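Local atomic coordinates of adhesion and penetration protein autotransporter (Haemophilus influenzae, PDB entry 3SYJ), a protein that promotes bacterial aggregation and adherence to host cells as a self-associating autotransporter adhesin, and is probably also a serine protease. Residues Leu433-Asp438 with Lys443-Glu448; Ile449-Val452 with Thr457-Leu460. All coordinates share one frame; numbering follows the deposited sequence.

Contact 1. Residues Leu433-Asp438 with Lys443-Glu448; sequences LEQQAD and KQAFSE
Leu433, Gln435 and Ala437 pack on Lys443, Ala445 and Phe446 in a mostly apolar contact within the loop between strands 430-433 and 449-452, which doubles back on itself at a turn of the beta-helix that forms the stem of the Hap passenger domain. The two runs head in roughly opposite directions, 143° apart, with Ala437 opposite Lys443 at the far end. The contact is made largely by side chains, in part against the opposite backbone.

On the inner side, Leu433 reaches across with one methyl: CD2 lies 3.7 Å from CE2 of Phe446, in the plane of the ring and at its edge. The same CD2 sits 3.9 Å from CB of Ala445, so a single branch serves both residues. Val414 and Ile424 of neighbouring coils also touch the Phe446 ring.

Farther out, Gln435 is turned toward the other run, its CB 4.1 Å from CG of Lys443. Lys443 runs alongside the opposite backbone. Its CG stands anti to the backbone N (chi1 -174°), and CD comes to 3.3 Å from O of Gln435 and 3.8 Å from N of Ala437. CB of Lys443 lies 4.2 Å from CB of Ala437.

The contact is thus apolar at its inner end and, farther out, uses the aliphatic part of a lysine that bends at chi3 and whose ammonium forms a salt bridge with Asp462, just after strand 455-460.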
loop_
_atom_site.group_PDB
_atom_site.type_symbol
_atom_site.label_atom_id
_atom_site.label_comp_id
_atom_site.label_asym_id
_atom_site.label_seq_id
_atom_site.Cartn_x
_atom_site.Cartn_y
_atom_site.Cartn_z
ATOM N N LEU A 433 50.475 -2.324 -10.386
ATOM C CA LEU A 433 51.492 -2.034 -9.383
ATOM C C LEU A 433 51.626 -3.177 -8.397
ATOM O O LEU A 433 50.705 -3.452 -7.628
ATOM C CB LEU A 433 51.149 -0.762 -8.615
ATOM C CG LEU A 433 50.920 0.490 -9.461
ATOM C CD1 LEU A 433 50.554 1.657 -8.558
ATOM C CD2 LEU A 433 52.170 0.790 -10.285
ATOM N N GLU A 434 52.779 -3.837 -8.423
ATOM C CA GLU A 434 53.094 -4.852 -7.426
ATOM C C GLU A 434 54.581 -4.873 -7.062
ATOM O O GLU A 434 55.205 -5.933 -7.081
ATOM C CB GLU A 434 52.640 -6.246 -7.900
ATOM C CG GLU A 434 52.252 -7.176 -6.746
ATOM C CD GLU A 434 51.911 -8.591 -7.179
ATOM O OE1 GLU A 434 51.756 -8.840 -8.392
ATOM O OE2 GLU A 434 51.798 -9.463 -6.291
ATOM N N GLN A 435 55.152 -3.714 -6.735
ATOM C CA GLN A 435 56.536 -3.673 -6.268
ATOM C C GLN A 435 56.677 -4.594 -5.081
ATOM O O GLN A 435 55.782 -4.654 -4.236
ATOM C CB GLN A 435 56.942 -2.274 -5.803
ATOM C CG GLN A 435 57.403 -1.350 -6.884
ATOM C CD GLN A 435 58.805 -1.626 -7.365
ATOM O OE1 GLN A 435 59.794 -1.374 -6.674
ATOM N NE2 GLN A 435 58.897 -2.112 -8.576
ATOM N N GLN A 436 57.813 -5.285 -5.016
ATOM C CA GLN A 436 58.168 -6.111 -3.867
ATOM C C GLN A 436 59.075 -5.339 -2.919
ATOM O O GLN A 436 59.946 -4.591 -3.359
ATOM C CB GLN A 436 58.927 -7.352 -4.321
ATOM C CG GLN A 436 58.454 -7.970 -5.619
ATOM C CD GLN A 436 57.196 -8.791 -5.453
ATOM O OE1 GLN A 436 56.108 -8.251 -5.246
ATOM N NE2 GLN A 436 57.336 -10.109 -5.559
ATOM N N ALA A 437 58.890 -5.545 -1.619
ATOM C CA ALA A 437 59.788 -4.976 -0.619
ATOM C C ALA A 437 61.208 -5.486 -0.843
ATOM O O ALA A 437 61.400 -6.604 -1.302
ATOM C CB ALA A 437 59.317 -5.339 0.780
ATOM N N ASP A 438 62.203 -4.660 -0.543
ATOM C CA ASP A 438 63.577 -5.132 -0.591
ATOM C C ASP A 438 63.912 -5.777 0.754
ATOM O O ASP A 438 63.039 -5.904 1.611
ATOM C CB ASP A 438 64.559 -4.017 -0.985
ATOM C CG ASP A 438 64.629 -2.881 0.035
ATOM O OD1 ASP A 438 63.957 -2.932 1.090
ATOM O OD2 ASP A 438 65.381 -1.922 -0.233
ATOM N N LYS A 443 59.549 -0.378 -0.007
ATOM C CA LYS A 443 58.667 -0.753 -1.112
ATOM C C LYS A 443 57.963 0.480 -1.682
ATOM O O LYS A 443 57.203 1.149 -0.978
ATOM C CB LYS A 443 57.623 -1.761 -0.633
ATOM C CG LYS A 443 56.736 -2.326 -1.739
ATOM C CD LYS A 443 55.809 -3.414 -1.201
ATOM C CE LYS A 443 54.832 -2.844 -0.187
ATOM N NZ LYS A 443 53.781 -3.823 0.184
ATOM N N GLN A 444 58.224 0.780 -2.952
ATOM C CA GLN A 444 57.582 1.907 -3.636
ATOM C C GLN A 444 57.627 1.699 -5.142
ATOM O O GLN A 444 58.705 1.519 -5.718
ATOM C CB GLN A 444 58.255 3.230 -3.269
ATOM C CG GLN A 444 57.775 4.428 -4.086
ATOM C CD GLN A 444 58.458 5.723 -3.678
ATOM O OE1 GLN A 444 59.425 6.159 -4.307
ATOM N NE2 GLN A 444 57.972 6.332 -2.609
ATOM N N ALA A 445 56.459 1.705 -5.777
ATOM C CA ALA A 445 56.380 1.462 -7.216
ATOM C C ALA A 445 56.947 2.617 -8.031
ATOM O O ALA A 445 57.711 2.405 -8.966
ATOM C CB ALA A 445 54.953 1.171 -7.623
ATOM N N PHE A 446 56.563 3.837 -7.665
ATOM C CA PHE A 446 57.048 5.051 -8.323
ATOM C C PHE A 446 57.005 6.221 -7.344
ATOM O O PHE A 446 56.197 6.235 -6.419
ATOM C CB PHE A 446 56.214 5.373 -9.570
ATOM C CG PHE A 446 56.232 4.288 -10.616
ATOM C CD1 PHE A 446 57.282 4.192 -11.522
ATOM C CD2 PHE A 446 55.200 3.367 -10.693
ATOM C CE1 PHE A 446 57.300 3.194 -12.488
ATOM C CE2 PHE A 446 55.214 2.363 -11.642
ATOM C CZ PHE A 446 56.264 2.276 -12.545
ATOM N N SER A 447 57.875 7.201 -7.538
ATOM C CA SER A 447 57.866 8.373 -6.671
ATOM C C SER A 447 56.705 9.294 -7.029
ATOM O O SER A 447 56.390 10.221 -6.291
ATOM C CB SER A 447 59.177 9.136 -6.796
ATOM O OG SER A 447 59.348 9.581 -8.125
ATOM N N GLU A 448 56.069 9.029 -8.163
ATOM C CA GLU A 448 54.983 9.867 -8.656
ATOM C C GLU A 448 54.303 9.145 -9.817
ATOM O O GLU A 448 54.975 8.556 -10.668
ATOM C CB GLU A 448 55.542 11.217 -9.109
ATOM C CG GLU A 448 54.506 12.280 -9.413
ATOM C CD GLU A 448 55.133 13.646 -9.686
ATOM O OE1 GLU A 448 56.025 13.736 -10.563
ATOM O OE2 GLU A 448 54.730 14.628 -9.023
#

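Contact 2. Residues Ile449-Val452 with Thr457-Leu460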
loop_
_atom_site.group_PDB
_atom_site.type_symbol
_atom_site.label_atom_id
_atom_site.label_comp_id
_atom_site.label_asym_id
_atom_site.label_seq_id
_atom_site.Cartn_x
_atom_site.Cartn_y
_atom_site.Cartn_z
ATOM N N ILE A 449 52.974 9.184 -9.845
ATOM C CA ILE A 449 52.200 8.434 -10.838
ATOM C C ILE A 449 51.078 9.295 -11.415
ATOM O O ILE A 449 50.269 9.845 -10.671
ATOM C CB ILE A 449 51.582 7.145 -10.228
ATOM C CG1 ILE A 449 52.667 6.234 -9.646
ATOM C CG2 ILE A 449 50.757 6.392 -11.259
ATOM C CD1 ILE A 449 52.121 5.161 -8.711
ATOM N N GLY A 450 51.043 9.422 -12.739
ATOM C CA GLY A 450 49.988 10.169 -13.395
ATOM C C GLY A 450 49.239 9.335 -14.422
ATOM O O GLY A 450 49.831 8.513 -15.119
ATOM N N LEU A 451 47.927 9.540 -14.497
ATOM C CA LEU A 451 47.115 8.989 -15.575
ATOM C C LEU A 451 46.695 10.119 -16.527
ATOM O O LEU A 451 46.135 11.127 -16.085
ATOM C CB LEU A 451 45.881 8.300 -15.003
ATOM C CG LEU A 451 46.066 6.884 -14.461
ATOM C CD1 LEU A 451 44.967 6.558 -13.466
ATOM C CD2 LEU A 451 46.069 5.895 -15.619
ATOM N N VAL A 452 46.973 9.955 -17.823
ATOM C CA VAL A 452 46.648 10.984 -18.808
ATOM C C VAL A 452 46.109 10.388 -20.100
ATOM O O VAL A 452 46.454 9.264 -20.464
ATOM C CB VAL A 452 47.860 11.883 -19.149
ATOM C CG1 VAL A 452 48.300 12.677 -17.933
ATOM C CG2 VAL A 452 49.009 11.052 -19.700
ATOM N N THR A 457 44.994 2.816 -17.468
ATOM C CA THR A 457 44.505 2.275 -16.203
ATOM C C THR A 457 45.660 1.905 -15.273
ATOM O O THR A 457 46.622 1.249 -15.676
ATOM C CB THR A 457 43.640 1.004 -16.423
ATOM O OG1 THR A 457 42.448 1.339 -17.145
ATOM C CG2 THR A 457 43.255 0.361 -15.090
ATOM N N VAL A 458 45.562 2.324 -14.022
ATOM C CA VAL A 458 46.479 1.849 -13.006
ATOM C C VAL A 458 45.705 0.908 -12.103
ATOM O O VAL A 458 44.675 1.286 -11.554
ATOM C CB VAL A 458 47.059 3.004 -12.173
ATOM C CG1 VAL A 458 47.662 2.477 -10.892
ATOM C CG2 VAL A 458 48.093 3.789 -12.989
ATOM N N GLN A 459 46.199 -0.318 -11.971
ATOM C CA GLN A 459 45.547 -1.349 -11.168
ATOM C C GLN A 459 46.434 -1.712 -9.976
ATOM O O GLN A 459 47.637 -1.941 -10.131
ATOM C CB GLN A 459 45.275 -2.586 -12.031
ATOM C CG GLN A 459 44.793 -3.823 -11.283
ATOM C CD GLN A 459 44.673 -5.026 -12.203
ATOM O OE1 GLN A 459 44.100 -4.936 -13.285
ATOM N NE2 GLN A 459 45.226 -6.160 -11.779
ATOM N N LEU A 460 45.841 -1.750 -8.788
ATOM C CA LEU A 460 46.593 -2.028 -7.568
ATOM C C LEU A 460 46.564 -3.518 -7.235
ATOM O O LEU A 460 45.495 -4.097 -7.032
ATOM C CB LEU A 460 46.023 -1.227 -6.391
ATOM C CG LEU A 460 45.835 0.280 -6.587
ATOM C CD1 LEU A 460 45.415 0.958 -5.279
ATOM C CD2 LEU A 460 47.107 0.903 -7.133
#
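Leu451 bears on Val458 and Thr457 across the interior of the beta-helix, where strands 449-452 and 457-460 face each other from two walls of the same coil. The strand axes approach to 8.1 Å and their directions differ by 137°. No hydrogen bond crosses between them; the contact rests on methyl groups.

The Leu451 side chain can be followed outward from its backbone. CB leaves the strand toward the opposite wall, and chi1 of -81° swings CG to the N side of the residue, where it comes within 4.0 Å of CG2 of Val458. Of the two methyls beyond it, CD2 carries the contact across: it stands 3.9 Å from the same CG2 and 3.7 Å from the backbone N of Thr457. The leucine tip thus rests on both a valine methyl and the main chain just before that valine. The side chain of Thr457 starts out away from strand 449-452, so this residue takes part through its backbone.

Val458 points back into the interior. Its CG2, beside the backbone N, meets Ile449 as well, with 4.1 Å to CG2 of that residue. One valine methyl therefore touches branches of two residues spaced two apart on the facing strand, on either side of Gly450.

Preceding and following coils continue this core. Strand 449-452 lies in a parallel sheet between strands 423-427 and 471-473, while strand 455-460 pairs in parallel with strands 430-433 and 478-481. Val426 touches both Leu451 and Val458, and Leu480 packs on Val458 from the following coil.

Contact 1 closes before contact 2 opens, and their centres are 14 Å apart. The loop of contact 1 leaves strand 430-433 and leads directly into strand 449-452, the first wall used by contact 2; a short connection then brings the chain to strand 455-460. Leu433 is the joint between them: its N probably donates a hydrogen bond to O of Gln459, at 2.9 Å, as part of the parallel pairing of successive coils, and its CD1 packs against Ile449, Val458 and Leu460. The apolar end of the loop thus joins the interior of the beta-helix at this point of the passenger domain, away from the probable protease active site.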